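Local coordinates for protein beta-N-acetylhexosaminidase (Beutenbergia cavernae, PDB 5BU9) that probably hydrolyses terminal non-reducing N-acetyl-D-hexosamine residues from N-acetyl-beta-D-hexosaminides, as a member of glycoside hydrolase family 3, at residues L88-P97 with T116-I126; P281-E290 with I304-K315. All coordinates share one frame; numbering follows the deposited sequence. Where two conformers were deposited one is given.

Contact 1 (L88-P97 with T116-I126)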
loop_
_atom_site.group_PDB
_atom_site.type_symbol
_atom_site.label_atom_id
_atom_site.label_comp_id
_atom_site.label_asym_id
_atom_site.label_seq_id
_atom_site.Cartn_x
_atom_site.Cartn_y
_atom_site.Cartn_z
ATOM N N LEU A 88 6.698 11.092 -7.932
ATOM C CA LEU A 88 7.684 11.162 -9.009
ATOM C C LEU A 88 7.251 12.174 -10.060
ATOM O O LEU A 88 6.239 12.004 -10.763
ATOM C CB LEU A 88 7.901 9.774 -9.625
ATOM C CG LEU A 88 8.483 8.749 -8.631
ATOM C CD1 LEU A 88 8.597 7.363 -9.258
ATOM C CD2 LEU A 88 9.840 9.212 -8.068
ATOM N N ARG A 89 8.045 13.221 -10.174
ATOM C CA ARG A 89 7.726 14.336 -11.043
ATOM C C ARG A 89 8.980 14.735 -11.793
ATOM O O ARG A 89 10.060 14.267 -11.455
ATOM C CB ARG A 89 7.165 15.508 -10.216
ATOM C CG ARG A 89 6.082 16.315 -10.925
ATOM C CD ARG A 89 5.791 17.611 -10.198
ATOM N NE ARG A 89 5.534 17.364 -8.781
ATOM C CZ ARG A 89 4.365 16.948 -8.297
ATOM N NH1 ARG A 89 4.208 16.753 -6.977
ATOM N NH2 ARG A 89 3.350 16.738 -9.139
ATOM N N GLY A 90 8.849 15.581 -12.817
ATOM C CA GLY A 90 10.020 16.111 -13.492
ATOM C C GLY A 90 10.217 15.542 -14.885
ATOM O O GLY A 90 9.260 15.035 -15.475
ATOM N N PRO A 91 11.461 15.618 -15.415
ATOM C CA PRO A 91 11.753 15.173 -16.791
ATOM C C PRO A 91 11.317 13.728 -17.080
ATOM O O PRO A 91 11.781 12.777 -16.440
ATOM C CB PRO A 91 13.273 15.331 -16.891
ATOM C CG PRO A 91 13.568 16.459 -15.919
ATOM C CD PRO A 91 12.649 16.201 -14.759
ATOM N N GLY A 92 10.399 13.584 -18.035
ATOM C CA GLY A 92 9.882 12.278 -18.426
ATOM C C GLY A 92 8.612 11.846 -17.701
ATOM O O GLY A 92 8.034 10.811 -18.021
ATOM N N PHE A 93 8.184 12.629 -16.711
ATOM C CA PHE A 93 6.944 12.345 -15.980
ATOM C C PHE A 93 5.851 13.340 -16.340
ATOM O O PHE A 93 6.095 14.561 -16.359
ATOM C CB PHE A 93 7.173 12.387 -14.464
ATOM C CG PHE A 93 7.912 11.190 -13.915
ATOM C CD1 PHE A 93 7.317 9.935 -13.900
ATOM C CD2 PHE A 93 9.187 11.330 -13.376
ATOM C CE1 PHE A 93 7.999 8.819 -13.391
ATOM C CE2 PHE A 93 9.873 10.229 -12.850
ATOM C CZ PHE A 93 9.273 8.969 -12.866
ATOM N N SER A 94 4.654 12.830 -16.621
ATOM C CA SER A 94 3.462 13.675 -16.770
ATOM C C SER A 94 3.152 14.450 -15.486
ATOM O O SER A 94 3.565 14.043 -14.403
ATOM C CB SER A 94 2.257 12.821 -17.146
ATOM O OG SER A 94 2.552 12.116 -18.332
ATOM N N ASP A 95 2.454 15.578 -15.603
ATOM C CA ASP A 95 1.843 16.200 -14.430
ATOM C C ASP A 95 0.441 15.613 -14.357
ATOM O O ASP A 95 -0.453 16.029 -15.090
ATOM C CB ASP A 95 1.816 17.740 -14.509
ATOM C CG ASP A 95 3.219 18.376 -14.392
ATOM O OD1 ASP A 95 3.983 18.003 -13.467
ATOM O OD2 ASP A 95 3.562 19.257 -15.224
ATOM N N ILE A 96 0.278 14.637 -13.470
ATOM C CA ILE A 96 -0.944 13.872 -13.338
ATOM C C ILE A 96 -1.975 14.670 -12.540
ATOM O O ILE A 96 -1.666 15.149 -11.475
ATOM C CB ILE A 96 -0.652 12.540 -12.667
ATOM C CG1 ILE A 96 0.494 11.823 -13.394
ATOM C CG2 ILE A 96 -1.884 11.685 -12.671
ATOM C CD1 ILE A 96 0.967 10.528 -12.679
ATOM N N PRO A 97 -3.206 14.811 -13.067
ATOM C CA PRO A 97 -4.267 15.544 -12.359
ATOM C C PRO A 97 -4.712 14.843 -11.067
ATOM O O PRO A 97 -4.347 13.689 -10.857
ATOM C CB PRO A 97 -5.415 15.597 -13.391
ATOM C CG PRO A 97 -5.043 14.649 -14.481
ATOM C CD PRO A 97 -3.579 14.483 -14.453
ATOM N N THR A 116 -0.167 5.696 -20.093
ATOM C CA THR A 116 0.958 6.592 -20.262
ATOM C C THR A 116 1.676 6.777 -18.930
ATOM O O THR A 116 2.893 6.616 -18.868
ATOM C CB THR A 116 0.498 7.939 -20.806
ATOM O OG1 THR A 116 -0.199 7.723 -22.036
ATOM C CG2 THR A 116 1.680 8.876 -21.034
ATOM N N TRP A 117 0.927 7.090 -17.867
ATOM C CA TRP A 117 1.520 7.341 -16.535
ATOM C C TRP A 117 2.263 6.108 -16.058
ATOM O O TRP A 117 3.366 6.188 -15.524
ATOM C CB TRP A 117 0.445 7.727 -15.515
ATOM C CG TRP A 117 -0.301 8.925 -15.941
ATOM C CD1 TRP A 117 0.151 9.905 -16.775
ATOM C CD2 TRP A 117 -1.650 9.275 -15.604
ATOM N NE1 TRP A 117 -0.828 10.849 -16.970
ATOM C CE2 TRP A 117 -1.945 10.482 -16.266
ATOM C CE3 TRP A 117 -2.633 8.686 -14.807
ATOM C CZ2 TRP A 117 -3.180 11.122 -16.138
ATOM C CZ3 TRP A 117 -3.856 9.314 -14.690
ATOM C CH2 TRP A 117 -4.121 10.515 -15.355
ATOM N N GLY A 118 1.649 4.954 -16.269
ATOM C CA GLY A 118 2.288 3.693 -15.940
ATOM C C GLY A 118 3.595 3.426 -16.667
ATOM O O GLY A 118 4.533 2.908 -16.054
ATOM N N ALA A 119 3.656 3.778 -17.959
ATOM C CA ALA A 119 4.850 3.553 -18.784
ATOM C C ALA A 119 6.050 4.349 -18.231
ATOM O O ALA A 119 7.196 3.887 -18.249
ATOM C CB ALA A 119 4.574 3.935 -20.250
ATOM N N GLU A 120 5.759 5.549 -17.733
ATOM C CA GLU A 120 6.758 6.407 -17.124
ATOM C C GLU A 120 7.227 5.762 -15.824
ATOM O O GLU A 120 8.418 5.704 -15.561
ATOM C CB GLU A 120 6.181 7.804 -16.878
ATOM C CG GLU A 120 5.613 8.484 -18.131
ATOM C CD GLU A 120 4.743 9.703 -17.803
ATOM O OE1 GLU A 120 4.419 9.906 -16.614
ATOM O OE2 GLU A 120 4.369 10.452 -18.735
ATOM N N LEU A 121 6.292 5.258 -15.025
ATOM C CA LEU A 121 6.669 4.556 -13.797
ATOM C C LEU A 121 7.551 3.365 -14.131
ATOM O O LEU A 121 8.632 3.236 -13.579
ATOM C CB LEU A 121 5.447 4.101 -13.020
ATOM C CG LEU A 121 4.680 5.234 -12.365
ATOM C CD1 LEU A 121 3.468 4.652 -11.656
ATOM C CD2 LEU A 121 5.571 5.935 -11.404
ATOM N N ALA A 122 7.107 2.513 -15.053
ATOM C CA ALA A 122 7.849 1.302 -15.407
ATOM C C ALA A 122 9.235 1.647 -15.921
ATOM O O ALA A 122 10.192 0.949 -15.631
ATOM C CB ALA A 122 7.098 0.495 -16.469
ATOM N N ALA A 123 9.346 2.714 -16.703
ATOM C CA ALA A 123 10.651 3.102 -17.220
ATOM C C ALA A 123 11.595 3.569 -16.095
ATOM O O ALA A 123 12.808 3.479 -16.236
ATOM C CB ALA A 123 10.505 4.185 -18.267
ATOM N N SER A 124 11.043 4.058 -14.988
ATOM C CA SER A 124 11.878 4.493 -13.871
ATOM C C SER A 124 12.083 3.351 -12.873
ATOM O O SER A 124 12.574 3.575 -11.767
ATOM C CB SER A 124 11.267 5.711 -13.168
ATOM O OG SER A 124 10.132 5.343 -12.398
ATOM N N GLY A 125 11.699 2.135 -13.265
ATOM C CA GLY A 125 11.904 0.949 -12.433
ATOM C C GLY A 125 10.845 0.625 -11.381
ATOM O O GLY A 125 10.993 -0.315 -10.583
ATOM N N ILE A 126 9.772 1.403 -11.367
ATOM C CA ILE A 126 8.640 1.164 -10.472
ATOM C C ILE A 126 7.818 0.008 -11.045
ATOM O O ILE A 126 7.562 -0.003 -12.252
ATOM C CB ILE A 126 7.760 2.439 -10.345
ATOM C CG1 ILE A 126 8.582 3.580 -9.759
ATOM C CG2 ILE A 126 6.433 2.146 -9.594
ATOM C CD1 ILE A 126 9.038 3.327 -8.356
#
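I96 presses its CG2 methyl onto one face of the W117 indole, 3.5 Å from the centroid of the six-membered ring and 3° off its normal, a CH-pi contact. The CG2 branch stands anti to the backbone N, leaving CG1 and CD1 to lie over the pyrrole side, while P97 CD meets the far end at CZ2. One helical turn on, the E120 carboxylate receives S94: S94 N gives a straight bond to E120 OE1 (2.9 Å, 170°), approaching from above the carboxylate plane; the bond from S94 OG to OE2 is modelled so short that its length is doubtful. In the TIM-barrel domain of family 3, this joins the loop following strand 85-86 to the C-terminal half of helix 107-123. The F93 ring and the E120 side chain run alongside in opposite directions, ring and carboxylate planes 84° apart, with F93 CD1 3.8 Å from E120 CB. In the conformer given, S124 OG lies at the F93 ring edge and bonds to L121 O. L88 puts CD1 into the hollow between L121 CD2 (4.0 Å) and I126 CG1 (3.8 Å), where a Schellman motif with G125 as C-prime residue ends the helix, I126 N bonding to L121 O and G125 N to A122 O.

Contact 2 (P281-E290 with I304-K315)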
loop_
_atom_site.group_PDB
_atom_site.type_symbol
_atom_site.label_atom_id
_atom_site.label_comp_id
_atom_site.label_asym_id
_atom_site.label_seq_id
_atom_site.Cartn_x
_atom_site.Cartn_y
_atom_site.Cartn_z
ATOM N N PRO A 281 7.031 -0.356 17.621
ATOM C CA PRO A 281 7.173 -0.767 16.220
ATOM C C PRO A 281 7.028 -2.275 16.031
ATOM O O PRO A 281 6.429 -2.710 15.066
ATOM C CB PRO A 281 8.586 -0.321 15.876
ATOM C CG PRO A 281 8.804 0.914 16.799
ATOM C CD PRO A 281 8.123 0.532 18.079
ATOM N N ALA A 282 7.594 -3.058 16.943
ATOM C CA ALA A 282 7.492 -4.510 16.887
ATOM C C ALA A 282 6.027 -4.943 16.938
ATOM O O ALA A 282 5.579 -5.731 16.104
ATOM C CB ALA A 282 8.282 -5.121 18.039
ATOM N N ASP A 283 5.252 -4.385 17.874
ATOM C CA ASP A 283 3.818 -4.758 17.949
ATOM C C ASP A 283 3.011 -4.325 16.729
ATOM O O ASP A 283 2.080 -5.034 16.329
ATOM C CB ASP A 283 3.149 -4.198 19.203
ATOM C CG ASP A 283 3.577 -4.937 20.463
ATOM O OD1 ASP A 283 4.261 -5.981 20.329
ATOM O OD2 ASP A 283 3.237 -4.471 21.572
ATOM N N ARG A 284 3.347 -3.188 16.126
ATOM C CA ARG A 284 2.641 -2.801 14.897
ATOM C C ARG A 284 2.758 -3.900 13.841
ATOM O O ARG A 284 1.772 -4.272 13.173
ATOM C CB ARG A 284 3.184 -1.491 14.333
ATOM C CG ARG A 284 3.039 -0.336 15.267
ATOM C CD ARG A 284 3.747 0.873 14.749
ATOM N NE ARG A 284 4.226 1.630 15.898
ATOM C CZ ARG A 284 5.162 2.563 15.848
ATOM N NH1 ARG A 284 5.715 2.924 14.683
ATOM N NH2 ARG A 284 5.538 3.133 16.970
ATOM N N ALA A 285 3.979 -4.402 13.668
ATOM C CA ALA A 285 4.213 -5.401 12.645
ATOM C C ALA A 285 3.475 -6.706 13.002
ATOM O O ALA A 285 2.790 -7.317 12.163
ATOM C CB ALA A 285 5.728 -5.654 12.462
ATOM N N ILE A 286 3.615 -7.113 14.260
ATOM C CA ILE A 286 3.057 -8.375 14.718
ATOM C C ILE A 286 1.530 -8.343 14.626
ATOM O O ILE A 286 0.928 -9.287 14.096
ATOM C CB ILE A 286 3.538 -8.703 16.136
ATOM C CG1 ILE A 286 4.997 -9.162 16.077
ATOM C CG2 ILE A 286 2.687 -9.829 16.746
ATOM C CD1 ILE A 286 5.688 -9.146 17.417
ATOM N N LEU A 287 0.907 -7.263 15.109
ATOM C CA LEU A 287 -0.551 -7.164 15.052
ATOM C C LEU A 287 -1.057 -7.122 13.602
ATOM O O LEU A 287 -2.078 -7.737 13.292
ATOM C CB LEU A 287 -1.057 -5.937 15.820
ATOM C CG LEU A 287 -0.869 -5.969 17.352
ATOM C CD1 LEU A 287 -1.173 -4.618 17.900
ATOM C CD2 LEU A 287 -1.743 -6.984 18.044
ATOM N N ALA A 288 -0.365 -6.400 12.723
ATOM C CA ALA A 288 -0.770 -6.336 11.314
ATOM C C ALA A 288 -0.791 -7.759 10.706
ATOM O O ALA A 288 -1.786 -8.200 10.136
ATOM C CB ALA A 288 0.193 -5.401 10.531
ATOM N N ILE A 289 0.319 -8.469 10.859
ATOM C CA ILE A 289 0.471 -9.802 10.339
ATOM C C ILE A 289 -0.591 -10.752 10.936
ATOM O O ILE A 289 -1.265 -11.485 10.209
ATOM C CB ILE A 289 1.895 -10.274 10.596
ATOM C CG1 ILE A 289 2.839 -9.474 9.723
ATOM C CG2 ILE A 289 2.041 -11.792 10.305
ATOM C CD1 ILE A 289 4.310 -9.694 10.069
ATOM N N GLU A 290 -0.798 -10.699 12.245
ATOM C CA GLU A 290 -1.802 -11.577 12.851
ATOM C C GLU A 290 -3.195 -11.315 12.314
ATOM O O GLU A 290 -4.012 -12.235 12.264
ATOM C CB GLU A 290 -1.827 -11.439 14.388
ATOM C CG GLU A 290 -0.611 -12.023 15.066
ATOM C CD GLU A 290 -0.666 -11.902 16.594
ATOM O OE1 GLU A 290 -1.264 -10.931 17.115
ATOM O OE2 GLU A 290 -0.125 -12.790 17.278
ATOM N N ILE A 304 13.176 2.233 11.771
ATOM C CA ILE A 304 12.659 1.209 12.687
ATOM C C ILE A 304 12.357 -0.122 11.985
ATOM O O ILE A 304 11.903 -1.055 12.610
ATOM C CB ILE A 304 11.417 1.708 13.426
ATOM C CG1 ILE A 304 10.329 2.094 12.427
ATOM C CG2 ILE A 304 11.801 2.883 14.390
ATOM C CD1 ILE A 304 9.093 2.597 13.076
ATOM N N ALA A 305 12.618 -0.221 10.686
ATOM C CA ALA A 305 12.344 -1.461 9.986
ATOM C C ALA A 305 13.156 -2.628 10.575
ATOM O O ALA A 305 12.628 -3.712 10.754
ATOM C CB ALA A 305 12.635 -1.307 8.499
ATOM N N ALA A 306 14.436 -2.408 10.862
ATOM C CA ALA A 306 15.314 -3.482 11.340
ATOM C C ALA A 306 14.757 -4.152 12.581
ATOM O O ALA A 306 14.669 -5.382 12.636
ATOM C CB ALA A 306 16.756 -2.940 11.631
ATOM N N GLU A 307 14.391 -3.357 13.588
ATOM C CA GLU A 307 13.904 -3.955 14.834
ATOM C C GLU A 307 12.515 -4.623 14.666
ATOM O O GLU A 307 12.192 -5.557 15.402
ATOM C CB GLU A 307 13.860 -2.916 15.938
ATOM C CG GLU A 307 12.590 -2.070 15.920
ATOM C CD GLU A 307 12.778 -0.758 16.655
ATOM O OE1 GLU A 307 12.017 -0.477 17.617
ATOM O OE2 GLU A 307 13.716 -0.029 16.267
HETATM N N MSE A 308 11.708 -4.163 13.698
HETATM C CA MSE A 308 10.411 -4.788 13.455
HETATM C C MSE A 308 10.610 -6.145 12.830
HETATM O O MSE A 308 9.963 -7.127 13.197
HETATM C CB MSE A 308 9.542 -3.927 12.545
HETATM C CG MSE A 308 9.158 -2.626 13.190
HETATM SE SE MSE A 308 8.359 -1.344 11.931
HETATM C CE MSE A 308 6.745 -2.246 11.557
ATOM N N VAL A 309 11.504 -6.194 11.855
ATOM C CA VAL A 309 11.835 -7.463 11.209
ATOM C C VAL A 309 12.324 -8.438 12.267
ATOM O O VAL A 309 11.891 -9.592 12.289
ATOM C CB VAL A 309 12.881 -7.279 10.087
ATOM C CG1 VAL A 309 13.429 -8.627 9.637
ATOM C CG2 VAL A 309 12.239 -6.546 8.903
ATOM N N ALA A 310 13.207 -7.977 13.158
ATOM C CA ALA A 310 13.814 -8.891 14.137
ATOM C C ALA A 310 12.753 -9.430 15.076
ATOM O O ALA A 310 12.785 -10.596 15.460
ATOM C CB ALA A 310 14.905 -8.204 14.930
ATOM N N ALA A 311 11.817 -8.566 15.448
ATOM C CA ALA A 311 10.750 -8.977 16.331
ATOM C C ALA A 311 9.859 -10.024 15.653
ATOM O O ALA A 311 9.414 -10.958 16.315
ATOM C CB ALA A 311 9.936 -7.792 16.754
ATOM N N VAL A 312 9.592 -9.858 14.351
ATOM C CA VAL A 312 8.706 -10.783 13.649
ATOM C C VAL A 312 9.423 -12.124 13.495
ATOM O O VAL A 312 8.806 -13.165 13.702
ATOM C CB VAL A 312 8.225 -10.236 12.294
ATOM C CG1 VAL A 312 7.419 -11.304 11.554
ATOM C CG2 VAL A 312 7.328 -9.005 12.517
ATOM N N VAL A 313 10.725 -12.100 13.202
ATOM C CA VAL A 313 11.517 -13.329 13.160
ATOM C C VAL A 313 11.483 -14.027 14.506
ATOM O O VAL A 313 11.215 -15.223 14.581
ATOM C CB VAL A 313 12.992 -13.072 12.756
ATOM C CG1 VAL A 313 13.840 -14.344 13.016
ATOM C CG2 VAL A 313 13.086 -12.694 11.325
ATOM N N ALA A 314 11.752 -13.288 15.581
ATOM C CA ALA A 314 11.850 -13.922 16.893
ATOM C C ALA A 314 10.515 -14.542 17.303
ATOM O O ALA A 314 10.487 -15.625 17.894
ATOM C CB ALA A 314 12.324 -12.932 17.941
ATOM N N LYS A 315 9.398 -13.896 16.967
ATOM C CA LYS A 315 8.114 -14.475 17.380
ATOM C C LYS A 315 7.763 -15.739 16.558
ATOM O O LYS A 315 7.170 -16.655 17.086
ATOM C CB LYS A 315 6.999 -13.445 17.285
ATOM C CG LYS A 315 5.595 -13.965 17.777
ATOM C CD LYS A 315 4.545 -12.900 17.633
ATOM C CE LYS A 315 3.149 -13.400 17.959
ATOM N NZ LYS A 315 2.944 -13.621 19.392
HETATM O O HOH W 1 10.016 -2.299 18.675
#
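P281, M308 and V312 have the most surface buried where helix 281-290 packs on helix 305-315, the axes 8.2 Å apart at closest approach and crossing at -53°. The P281 ring rests against the M308 side chain, CB to CG 3.6 Å, and its CG also reaches I304 CD1 and E307 OE1. M308, a selenomethionine, wraps the P281 carbonyl, its CG 3.3 Å from P281 O, and the bend at chi3 (68°) brings CE to A285 CB (3.7 Å). V312 CG2 touches the same A285 CB and also I289 CD1, which CG1 meets as well, tip to tip. The nearest CA atoms are those of A282 and M308, 4.5 Å apart; A282 CB also meets A311 CB at 3.4 Å, closer than two methyls normally sit. A water accepts from A282 N and donates to E307 OE1, bridging the two helices. At the other end the K315 chain crosses I286, CD to CG2 3.7 Å, and bends at chi4, leaving NZ 3.8 Å from E290 OE2, a long, weak salt bridge; NZ forms a similarly weak ion pair with D319. M308 and V312 also touch F15 of strand 15-20, and M308 touches V296 and V298 of strand 296-298. Neighbouring helices packed together over parallel strands in this way, with strand 296-298 between them in sequence, are typical of the outer layer of a TIM barrel.

From the N terminus, contact 1 comes first: 88-97 and 116-126 are separated by 18 residues, mostly helical, so the chain turns back on itself after strand 85-86 and closes a short loop through helices 99-102 and 107-123. Contact 2 closes a second short loop much later, of 13 residues that include strand 296-298. The two are in series, neither nesting nor crossing. Their centres lie 33 Å apart on opposite sides of the chain's centre, and their nearest atoms remain about 18 Å apart. Contact 1 ties a loop lying on strand 75-82 to the end of helix 107-123; contact 2 joins consecutive helices near strands 15-20 and 296-298, which pair in parallel and link the late part of the barrel to its start.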